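Local coordinates for CDP-glucose-4,6-dehydratase (Yersinia pseudotuberculosis, PDB 1RKX), which catalyses the NAD-dependent dehydration of CDP-D-glucose to CDP-4-keto-6-deoxyglucose, as a member of the short-chain dehydrogenase/reductase family, at the interface of chains A and B and the interface of chains A and C. Sequence-based numbering; all coordinates share one arbitrary frame. Chains: chain A/B/C, CDP-glucose-4,6-dehydratase.

Contact 1: the interface of chains A and B. Residues chain A 141, 143-144, 146, 149; chain B 141, 146, 148-149.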
loop_
_atom_site.group_PDB
_atom_site.type_symbol
_atom_site.label_atom_id
_atom_site.label_comp_id
_atom_site.label_asym_id
_atom_site.label_seq_id
_atom_site.Cartn_x
_atom_site.Cartn_y
_atom_site.Cartn_z
ATOM N N TRP A 141 -2.634 -13.196 -5.936
ATOM C CA TRP A 141 -2.924 -12.427 -7.136
ATOM C C TRP A 141 -1.970 -12.800 -8.267
ATOM O O TRP A 141 -1.090 -13.656 -8.110
ATOM C CB TRP A 141 -2.850 -10.919 -6.857
ATOM C CG TRP A 141 -1.540 -10.431 -6.297
ATOM C CD1 TRP A 141 -0.328 -11.049 -6.381
ATOM C CD2 TRP A 141 -1.318 -9.206 -5.587
ATOM N NE1 TRP A 141 0.640 -10.286 -5.763
ATOM C CE2 TRP A 141 0.059 -9.149 -5.269
ATOM C CE3 TRP A 141 -2.149 -8.151 -5.189
ATOM C CZ2 TRP A 141 0.625 -8.073 -4.567
ATOM C CZ3 TRP A 141 -1.591 -7.083 -4.491
ATOM C CH2 TRP A 141 -0.212 -7.053 -4.187
ATOM N N TRP A 143 0.308 -10.771 -9.789
ATOM C CA TRP A 143 1.577 -10.042 -9.824
ATOM C C TRP A 143 2.757 -10.607 -9.035
ATOM O O TRP A 143 2.587 -11.203 -7.971
ATOM C CB TRP A 143 1.330 -8.588 -9.395
ATOM C CG TRP A 143 0.394 -7.847 -10.323
ATOM C CD1 TRP A 143 0.588 -7.594 -11.650
ATOM C CD2 TRP A 143 -0.868 -7.262 -9.983
ATOM N NE1 TRP A 143 -0.476 -6.883 -12.157
ATOM C CE2 TRP A 143 -1.383 -6.667 -11.157
ATOM C CE3 TRP A 143 -1.615 -7.181 -8.801
ATOM C CZ2 TRP A 143 -2.613 -6.001 -11.183
ATOM C CZ3 TRP A 143 -2.839 -6.518 -8.827
ATOM C CH2 TRP A 143 -3.322 -5.939 -10.013
ATOM N N GLY A 144 3.959 -10.402 -9.567
ATOM C CA GLY A 144 5.160 -10.872 -8.900
ATOM C C GLY A 144 5.450 -9.953 -7.731
ATOM O O GLY A 144 5.312 -8.732 -7.847
ATOM N N ARG A 146 7.366 -7.736 -4.909
ATOM C CA ARG A 146 8.507 -6.836 -4.878
ATOM C C ARG A 146 9.120 -6.956 -3.475
ATOM O O ARG A 146 8.417 -7.261 -2.516
ATOM C CB ARG A 146 8.015 -5.420 -5.217
ATOM C CG ARG A 146 7.139 -5.474 -6.493
ATOM C CD ARG A 146 6.799 -4.153 -7.186
ATOM N NE ARG A 146 5.842 -3.329 -6.466
ATOM C CZ ARG A 146 4.922 -2.552 -7.038
ATOM N NH1 ARG A 146 4.800 -2.482 -8.357
ATOM N NH2 ARG A 146 4.129 -1.822 -6.281
ATOM N N GLU A 149 7.481 -5.586 -0.093
ATOM C CA GLU A 149 6.144 -5.984 0.342
ATOM C C GLU A 149 6.156 -6.851 1.609
ATOM O O GLU A 149 7.185 -7.418 1.982
ATOM C CB GLU A 149 5.392 -6.657 -0.817
ATOM C CG GLU A 149 5.239 -5.696 -2.034
ATOM C CD GLU A 149 4.320 -6.216 -3.135
ATOM O OE1 GLU A 149 3.113 -5.885 -3.130
ATOM O OE2 GLU A 149 4.810 -6.959 -4.012
ATOM N N TRP B 141 10.539 4.360 -9.144
ATOM C CA TRP B 141 11.195 3.141 -8.687
ATOM C C TRP B 141 11.470 2.188 -9.846
ATOM O O TRP B 141 11.102 2.465 -10.989
ATOM C CB TRP B 141 10.371 2.445 -7.592
ATOM C CG TRP B 141 8.963 2.088 -7.965
ATOM C CD1 TRP B 141 8.460 1.908 -9.226
ATOM C CD2 TRP B 141 7.889 1.794 -7.060
ATOM N NE1 TRP B 141 7.137 1.517 -9.157
ATOM C CE2 TRP B 141 6.765 1.440 -7.840
ATOM C CE3 TRP B 141 7.770 1.794 -5.663
ATOM C CZ2 TRP B 141 5.532 1.086 -7.267
ATOM C CZ3 TRP B 141 6.546 1.443 -5.094
ATOM C CH2 TRP B 141 5.443 1.095 -5.898
ATOM N N ARG B 146 1.254 -1.843 -11.524
ATOM C CA ARG B 146 0.149 -2.784 -11.606
ATOM C C ARG B 146 -1.125 -1.945 -11.747
ATOM O O ARG B 146 -1.178 -0.812 -11.270
ATOM C CB ARG B 146 0.172 -3.673 -10.350
ATOM C CG ARG B 146 1.607 -4.214 -10.136
ATOM C CD ARG B 146 1.804 -5.351 -9.132
ATOM N NE ARG B 146 1.655 -4.947 -7.745
ATOM C CZ ARG B 146 2.345 -5.457 -6.725
ATOM N NH1 ARG B 146 3.262 -6.401 -6.911
ATOM N NH2 ARG B 146 2.095 -5.030 -5.502
ATOM N N ASN B 148 -3.892 -1.766 -10.269
ATOM C CA ASN B 148 -4.574 -1.323 -9.057
ATOM C C ASN B 148 -3.844 -0.208 -8.309
ATOM O O ASN B 148 -4.265 0.189 -7.224
ATOM C CB ASN B 148 -4.795 -2.515 -8.114
ATOM C CG ASN B 148 -3.500 -3.038 -7.505
ATOM O OD1 ASN B 148 -2.405 -2.753 -7.988
ATOM N ND2 ASN B 148 -3.626 -3.820 -6.436
ATOM N N GLU B 149 -2.760 0.307 -8.875
ATOM C CA GLU B 149 -2.017 1.359 -8.191
ATOM C C GLU B 149 -2.533 2.767 -8.517
ATOM O O GLU B 149 -3.243 2.974 -9.506
ATOM C CB GLU B 149 -0.514 1.211 -8.470
ATOM C CG GLU B 149 0.027 -0.153 -7.977
ATOM C CD GLU B 149 1.545 -0.288 -8.021
ATOM O OE1 GLU B 149 2.208 -0.033 -6.990
ATOM O OE2 GLU B 149 2.086 -0.653 -9.085
HETATM O O HOH W 1 4.383 -6.767 -9.804
#
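The guanidinium groups of A:Arg146 and B:Arg146 stack face to face, their planes only 6° apart and the two carbons A:Arg146 CZ and B:Arg146 CZ 3.9 Å from each other. On its other face A:Arg146 has the indole of B:Trp141, offset toward the rim and steeply inclined; A:Trp141 likewise brings CZ2 and CH2 near the guanidinium of B:Arg146, the planes 56° apart. B:Glu149 lies at the edge of A:Arg146 and A:Glu149 at that of B:Arg146, where A:Gly144 O is also in plane. A:Arg146 NH2 gives a salt-bridging hydrogen bond of 2.7 Å to B:Glu149 OE1, and B:Arg146 repeats it toward A:Glu149. The acceptor sits in the guanidinium plane, yet the donor reaches the carboxylate from above, about 40° out of its plane. These two carboxylates probably offset the charge of the stacked pair. A backbone bond steadies each one within its own chain, as A:Arg146 N meets A:Glu149 OE2 at 2.8 Å on the anti lone pair.

B:Arg146 also lays its aliphatic stem over A:Trp143, with CB 3.7 Å from the centroid of the six-membered ring. The bend at chi3 turns the chain from that indole face toward A:Glu149. Water 1 joins B:Arg146 NH1 to A:Gly144 O, while the B:Asn148 amide borders A:Trp143 CZ3 and CH2. This two-fold, loop-to-loop patch probably helps join two subunits of the deposited tetramer.

Contact 2: the interface of chains A and C. Residues chain A 69, 109, 112-113, 116, 171; chain C 100-101.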
loop_
_atom_site.group_PDB
_atom_site.type_symbol
_atom_site.label_atom_id
_atom_site.label_comp_id
_atom_site.label_asym_id
_atom_site.label_seq_id
_atom_site.Cartn_x
_atom_site.Cartn_y
_atom_site.Cartn_z
ATOM N N GLN A 69 22.478 -24.572 19.335
ATOM C CA GLN A 69 23.098 -23.249 19.374
ATOM C C GLN A 69 24.599 -23.253 19.616
ATOM O O GLN A 69 25.351 -22.607 18.882
ATOM C CB GLN A 69 22.418 -22.365 20.430
ATOM C CG GLN A 69 23.027 -20.961 20.516
ATOM C CD GLN A 69 22.316 -20.056 21.512
ATOM O OE1 GLN A 69 21.344 -20.458 22.159
ATOM N NE2 GLN A 69 22.799 -18.822 21.636
ATOM N N MET A 109 14.551 -20.293 14.882
ATOM C CA MET A 109 15.657 -20.308 15.845
ATOM C C MET A 109 16.992 -20.693 15.209
ATOM O O MET A 109 18.050 -20.193 15.628
ATOM C CB MET A 109 15.345 -21.224 17.036
ATOM C CG MET A 109 14.168 -20.738 17.897
ATOM S SD MET A 109 14.253 -18.976 18.391
ATOM C CE MET A 109 15.793 -18.980 19.361
ATOM N N VAL A 112 18.313 -17.629 13.937
ATOM C CA VAL A 112 18.741 -16.816 15.076
ATOM C C VAL A 112 20.110 -17.300 15.593
ATOM O O VAL A 112 21.026 -16.495 15.802
ATOM C CB VAL A 112 17.715 -16.887 16.241
ATOM C CG1 VAL A 112 18.306 -16.268 17.504
ATOM C CG2 VAL A 112 16.433 -16.138 15.852
ATOM N N TYR A 113 20.251 -18.608 15.788
ATOM C CA TYR A 113 21.514 -19.171 16.278
ATOM C C TYR A 113 22.682 -18.899 15.323
ATOM O O TYR A 113 23.807 -18.645 15.756
ATOM C CB TYR A 113 21.372 -20.678 16.491
ATOM C CG TYR A 113 20.378 -21.065 17.571
ATOM C CD1 TYR A 113 19.719 -22.292 17.517
ATOM C CD2 TYR A 113 20.094 -20.208 18.641
ATOM C CE1 TYR A 113 18.801 -22.663 18.485
ATOM C CE2 TYR A 113 19.169 -20.575 19.636
ATOM C CZ TYR A 113 18.528 -21.807 19.542
ATOM O OH TYR A 113 17.610 -22.198 20.490
ATOM N N GLU A 116 23.568 -15.171 15.585
ATOM C CA GLU A 116 24.177 -14.924 16.892
ATOM C C GLU A 116 25.635 -15.398 16.876
ATOM O O GLU A 116 26.526 -14.725 17.398
ATOM C CB GLU A 116 23.408 -15.671 17.984
ATOM C CG GLU A 116 23.887 -15.391 19.407
ATOM C CD GLU A 116 23.617 -13.964 19.870
ATOM O OE1 GLU A 116 22.953 -13.183 19.144
ATOM O OE2 GLU A 116 24.071 -13.623 20.980
ATOM N N TYR A 171 18.339 -8.452 13.263
ATOM C CA TYR A 171 19.738 -8.682 13.602
ATOM C C TYR A 171 20.619 -7.686 12.854
ATOM O O TYR A 171 21.573 -7.139 13.418
ATOM C CB TYR A 171 20.171 -10.115 13.264
ATOM C CG TYR A 171 20.281 -11.005 14.484
ATOM C CD1 TYR A 171 19.141 -11.543 15.089
ATOM C CD2 TYR A 171 21.521 -11.267 15.064
ATOM C CE1 TYR A 171 19.235 -12.316 16.244
ATOM C CE2 TYR A 171 21.628 -12.042 16.227
ATOM C CZ TYR A 171 20.482 -12.561 16.811
ATOM O OH TYR A 171 20.587 -13.299 17.967
ATOM N N PRO C 100 19.393 -11.075 22.631
ATOM C CA PRO C 100 18.475 -11.291 21.512
ATOM C C PRO C 100 17.924 -12.724 21.409
ATOM O O PRO C 100 16.728 -12.928 21.200
ATOM C CB PRO C 100 19.318 -10.882 20.298
ATOM C CG PRO C 100 20.727 -11.219 20.732
ATOM C CD PRO C 100 20.739 -10.707 22.155
ATOM N N VAL C 101 18.791 -13.713 21.579
ATOM C CA VAL C 101 18.378 -15.104 21.475
ATOM C C VAL C 101 17.270 -15.448 22.476
ATOM O O VAL C 101 16.249 -16.038 22.106
ATOM C CB VAL C 101 19.592 -16.045 21.670
ATOM C CG1 VAL C 101 19.162 -17.502 21.514
ATOM C CG2 VAL C 101 20.682 -15.699 20.650
#
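Apolar packing centres on C:Val101, whose two methyl groups divide the surface of chain A between them. C:Val101 CG2 lies 3.5 Å from A:Glu116 CG, on the aliphatic stem, and also approaches A:Val112 CG1. C:Val101 CG1, set opposite the backbone N by a chi1 of -178°, points to the edge of the A:Tyr113 ring, in the ring plane and 3.6 Å from A:Tyr113 CE2. One face of that ring carries A:Gln69 CB over its centre, so the glutamine backs the tyrosine while its own amide reaches C:Val101 from the opposite direction.

Beside the valine, C:Pro100 crosses both A:Glu116 and A:Tyr171 at about a right angle; its CG faces A:Glu116 OE1 and A:Tyr171 OH, and its CB faces the phenol. The pyrrolidine thus packs on a polar pair. Here the start of helix 100-121 of chain C packs on the same helix of chain A, within a two-fold interface that probably forms a dimer.

Polar bonding within chain A fixes the pair: the A:Tyr171 phenol donates to the A:Glu116 carboxylate, linking helix 156-175 to helix 100-121. The bend at chi2 of A:Glu116 (68°) carries its carboxylate toward the phenol. A:Tyr171 OH meets A:Glu116 OE1 at 2.6 Å, on the anti side but 35° out of the carboxylate plane.

Contact 3: the interface of chains A and C. Residues chain A 97, 154-156; chain C 170, 174-175.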
loop_
_atom_site.group_PDB
_atom_site.type_symbol
_atom_site.label_atom_id
_atom_site.label_comp_id
_atom_site.label_asym_id
_atom_site.label_seq_id
_atom_site.Cartn_x
_atom_site.Cartn_y
_atom_site.Cartn_z
ATOM N N TYR A 97 2.871 -29.036 8.377
ATOM C CA TYR A 97 1.527 -29.165 8.942
ATOM C C TYR A 97 1.485 -30.203 10.061
ATOM O O TYR A 97 0.728 -30.067 11.023
ATOM C CB TYR A 97 0.517 -29.527 7.845
ATOM C CG TYR A 97 0.053 -28.335 7.035
ATOM C CD1 TYR A 97 0.425 -28.174 5.698
ATOM C CD2 TYR A 97 -0.768 -27.367 7.609
ATOM C CE1 TYR A 97 -0.020 -27.071 4.951
ATOM C CE2 TYR A 97 -1.214 -26.269 6.877
ATOM C CZ TYR A 97 -0.842 -26.126 5.556
ATOM O OH TYR A 97 -1.305 -25.042 4.846
ATOM N N TYR A 154 1.011 -18.616 4.890
ATOM C CA TYR A 154 -0.161 -19.347 5.365
ATOM C C TYR A 154 0.231 -20.561 6.214
ATOM O O TYR A 154 -0.128 -20.647 7.391
ATOM C CB TYR A 154 -0.982 -19.809 4.156
ATOM C CG TYR A 154 -2.323 -20.423 4.483
ATOM C CD1 TYR A 154 -3.434 -19.620 4.757
ATOM C CD2 TYR A 154 -2.493 -21.808 4.490
ATOM C CE1 TYR A 154 -4.685 -20.185 5.024
ATOM C CE2 TYR A 154 -3.739 -22.382 4.758
ATOM C CZ TYR A 154 -4.828 -21.565 5.020
ATOM O OH TYR A 154 -6.059 -22.131 5.259
ATOM N N ASP A 155 0.965 -21.493 5.606
ATOM C CA ASP A 155 1.405 -22.711 6.280
ATOM C C ASP A 155 2.622 -22.422 7.155
ATOM O O ASP A 155 3.304 -21.418 6.961
ATOM C CB ASP A 155 1.783 -23.768 5.247
ATOM C CG ASP A 155 2.901 -23.304 4.338
ATOM O OD1 ASP A 155 2.614 -22.539 3.392
ATOM O OD2 ASP A 155 4.064 -23.690 4.583
ATOM N N PRO A 156 2.913 -23.306 8.126
ATOM C CA PRO A 156 4.058 -23.134 9.025
ATOM C C PRO A 156 5.395 -22.933 8.315
ATOM O O PRO A 156 6.218 -22.124 8.765
ATOM C CB PRO A 156 4.022 -24.408 9.863
ATOM C CG PRO A 156 2.554 -24.684 9.958
ATOM C CD PRO A 156 2.105 -24.470 8.538
ATOM N N SER C 170 -0.378 -17.970 11.266
ATOM C CA SER C 170 -0.217 -19.270 10.623
ATOM C C SER C 170 -0.900 -20.387 11.406
ATOM O O SER C 170 -1.543 -21.250 10.810
ATOM C CB SER C 170 1.260 -19.622 10.443
ATOM O OG SER C 170 1.393 -20.916 9.857
ATOM N N SER C 174 -3.748 -22.600 9.771
ATOM C CA SER C 174 -3.455 -24.018 9.625
ATOM C C SER C 174 -4.205 -24.957 10.563
ATOM O O SER C 174 -4.639 -26.030 10.143
ATOM C CB SER C 174 -1.956 -24.256 9.806
ATOM O OG SER C 174 -1.191 -23.421 8.950
ATOM N N PHE C 175 -4.360 -24.560 11.822
ATOM C CA PHE C 175 -4.998 -25.433 12.801
ATOM C C PHE C 175 -6.283 -24.955 13.472
ATOM O O PHE C 175 -7.007 -25.762 14.060
ATOM C CB PHE C 175 -3.968 -25.792 13.871
ATOM C CG PHE C 175 -2.631 -26.200 13.305
ATOM C CD1 PHE C 175 -1.499 -25.411 13.517
ATOM C CD2 PHE C 175 -2.503 -27.364 12.548
ATOM C CE1 PHE C 175 -0.261 -25.777 12.983
ATOM C CE2 PHE C 175 -1.270 -27.740 12.009
ATOM C CZ PHE C 175 -0.146 -26.944 12.228
#
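C:Ser170 directs its hydroxyl across to A:Tyr154, while C:Ser174, one helical turn on, turns its own back to its helix and borders A:Pro156 and A:Tyr97. In C:Ser170 the hydroxyl lies opposite the backbone N (178°), which extends it over the interface; in C:Ser174 it sits beside the backbone N (-53°). C:Ser170 OG accordingly donates to the backbone carbonyl A:Tyr154 O at 2.9 Å, arriving 40° above the carbonyl plane; A:Tyr154 is poorly ordered, so the finer geometry deserves caution. C:Ser174 OG instead donates to C:Ser170 O at 2.9 Å, an intrahelical bond that fixes the hydroxyl's orientation.

With its oxygen so engaged, C:Ser174 still packs across the boundary: C:Ser174 CB lies 3.6 Å from A:Tyr97 CE2, and C:Ser174 OG is 3.5 Å from A:Pro156 CD. That same proline carbon covers a rim of the A:Tyr97 ring from within chain A. C:Phe175 brings CE2 and CZ toward the carbonyl of A:Tyr97, while C:Ser174 CB lies over the centre of the phenylalanine ring. The patch is part of the two-fold A-C interface and probably helps hold the two subunits together. In the fold, the end of helix 156-175 of chain C meets the start of the same helix in chain A, flanked by helix 93-98.

Contact 2 and contact 3 belong to one two-fold A-C interface, their C-alpha centres about 23 Å apart, whereas contact 1 lies on the A-B interface, its C-alpha centre about 32 Å from that of contact 2 and 25 Å from that of contact 3. Helix 156-175 serves both A-C patches, and helix 100-121 enters contact 2 from both chains; such paired long helices are the usual dimer-forming element of this family. Contact 1 uses loop residues instead, in the stretch preceding helix 156-175. Chain A thus offers separate surfaces to two neighbours, a geometry consistent with a tetramer built from two helix-packed dimers, although the crystal alone does not establish the state in solution.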